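Local coordinates for polyphosphate kinase (Porphyromonas gingivalis, PDB 2O8R) that catalyses the reversible transfer of the terminal phosphate of ATP to a growing polyphosphate chain, probably by way of a phosphohistidine intermediate, at the interface of chains A and B. Sequence-based numbering; all coordinates share one arbitrary frame. Chains: chain A/B, Polyphosphate kinase.

The interface of chains A and B. Residues chain A 358, 385, 388; chain B 388-389, 391-392, 395.
A:Ser385 and B:Gln395 meet across the boundary between the two subunits, where a hydroxyl takes up a carboxamide N-H: NE2 of B:Gln395 donates to OG of A:Ser385 at 2.8 Å. The serine oxygen lies close to the amide plane, 13° out of it, but the bond is bent, with 123° at the hydrogen. The pairing illustrates how the first residue of a helix can be met by the last residue of the same helix in a second copy of the protein. The other end of the amide is turned towards A:Val358, whose CG1 methyl stands 3.3 Å from OE1 and 3.8 Å from CD of B:Gln395, the two side chains crossing at about a right angle. The carboxamide thus has a polar neighbour at its nitrogen and an apolar one by its oxygen.

Along helix 385-395 of chain B, the CB methylene of B:Glu391 sits 3.3 Å from OG of A:Ser385, and the backbone N of B:Ala392 is 3.6 Å from that same oxygen. One turn earlier, OG of A:Ser388 rests against CB of B:Ser388 at 3.4 Å, a van der Waals contact between equivalent residues.

Behind this first shell, the B:Gln395 chain runs extended beyond CG, and a chi3 of 82° turns its amide nitrogen back along its own helix. There NE2 makes a weak hydrogen bond to the backbone O of B:Glu391, 3.3 Å away, which may steady the amide for A:Ser385.

The patch is small, hiding 146 Å² in all, and belongs to a larger interface that departs from exact two-fold symmetry. This pairing is that of the deposited assembly and may or may not be the one in solution. The predicted phosphohistidine, B:His439, is about 25 Å from the patch centre. Helix 385-395 of each chain contributes, with helix 355-365 of chain A alongside, all within C-terminal domain 1.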
ATOM      1  N   VAL A 358       4.248  19.198  10.562  1.00 49.93           N
ATOM      2  CA  VAL A 358       3.811  19.450   9.186  1.00 53.21           C
ATOM      3  C   VAL A 358       3.181  20.848   8.991  1.00 57.08           C
ATOM      4  O   VAL A 358       3.456  21.516   8.001  1.00 66.65           O
ATOM      5  CB  VAL A 358       2.892  18.327   8.667  1.00 48.34           C
ATOM      6  CG1 VAL A 358       1.653  18.207   9.530  1.00 55.00           C
ATOM      7  CG2 VAL A 358       2.514  18.560   7.209  1.00 45.44           C
ATOM      8  N   SER A 385       2.104  13.733   4.266  1.00 55.38           N
ATOM      9  CA  SER A 385       1.927  15.162   4.538  1.00 46.92           C
ATOM     10  C   SER A 385       3.223  15.944   4.562  1.00 53.96           C
ATOM     11  O   SER A 385       3.352  16.998   3.938  1.00 67.97           O
ATOM     12  CB  SER A 385       1.286  15.308   5.904  1.00 26.29           C
ATOM     13  OG  SER A 385       0.040  14.648   5.920  1.00 67.32           O
ATOM     14  N   SER A 388       4.593  16.137   1.193  1.00 41.80           N
ATOM     15  CA  SER A 388       3.778  17.095   0.481  1.00 47.84           C
ATOM     16  C   SER A 388       4.140  18.531   0.830  1.00 59.29           C
ATOM     17  O   SER A 388       4.326  19.361  -0.067  1.00 58.79           O
ATOM     18  CB  SER A 388       2.312  16.825   0.752  1.00 41.99           C
ATOM     19  OG  SER A 388       1.844  15.797  -0.107  1.00 76.21           O
TER
ATOM     20  N   SER B 388      -2.143  12.290   0.850  1.00 47.76           N
ATOM     21  CA  SER B 388      -1.179  13.129   1.572  1.00 53.12           C
ATOM     22  C   SER B 388      -1.592  14.583   1.661  1.00 52.49           C
ATOM     23  O   SER B 388      -1.287  15.251   2.652  1.00 66.90           O
ATOM     24  CB  SER B 388       0.204  13.045   0.929  1.00 38.66           C
ATOM     25  OG  SER B 388       0.552  11.693   0.727  1.00 77.31           O
ATOM     26  N   ALA B 389      -2.277  15.061   0.620  1.00 64.77           N
ATOM     27  CA  ALA B 389      -2.756  16.448   0.531  1.00 57.44           C
ATOM     28  C   ALA B 389      -3.926  16.689   1.473  1.00 57.26           C
ATOM     29  O   ALA B 389      -3.946  17.671   2.218  1.00 59.80           O
ATOM     30  CB  ALA B 389      -3.161  16.783  -0.904  1.00 52.48           C
ATOM     31  N   GLU B 391      -4.744  14.905   4.017  1.00 59.83           N
ATOM     32  CA  GLU B 391      -4.171  14.773   5.349  1.00 61.33           C
ATOM     33  C   GLU B 391      -3.604  16.120   5.771  1.00 65.15           C
ATOM     34  O   GLU B 391      -3.957  16.638   6.839  1.00 56.10           O
ATOM     35  CB  GLU B 391      -3.080  13.696   5.378  1.00 56.20           C
ATOM     36  CG  GLU B 391      -3.592  12.255   5.328  1.00 53.94           C
ATOM     37  CD  GLU B 391      -2.483  11.224   5.095  1.00 79.00           C
ATOM     38  OE1 GLU B 391      -1.452  11.559   4.467  1.00 87.02           O
ATOM     39  OE2 GLU B 391      -2.644  10.065   5.538  1.00 92.73           O
ATOM     40  N   ALA B 392      -2.761  16.700   4.911  1.00 43.97           N
ATOM     41  CA  ALA B 392      -2.179  18.010   5.181  1.00 45.48           C
ATOM     42  C   ALA B 392      -3.255  19.055   5.427  1.00 54.00           C
ATOM     43  O   ALA B 392      -3.104  19.909   6.299  1.00 56.30           O
ATOM     44  CB  ALA B 392      -1.273  18.445   4.051  1.00 38.60           C
ATOM     45  N   GLN B 395      -4.832  18.357   8.863  1.00 57.69           N
ATOM     46  CA  GLN B 395      -3.892  18.713   9.928  1.00 52.69           C
ATOM     47  C   GLN B 395      -3.722  20.208  10.080  1.00 48.82           C
ATOM     48  O   GLN B 395      -3.444  20.667  11.170  1.00 74.11           O
ATOM     49  CB  GLN B 395      -2.537  18.032   9.730  1.00 52.09           C
ATOM     50  CG  GLN B 395      -2.636  16.516   9.829  1.00 57.29           C
ATOM     51  CD  GLN B 395      -1.359  15.825   9.445  1.00 52.36           C
ATOM     52  OE1 GLN B 395      -0.438  15.706  10.249  1.00 79.93           O
ATOM     53  NE2 GLN B 395      -1.301  15.345   8.217  1.00 67.42           N
TER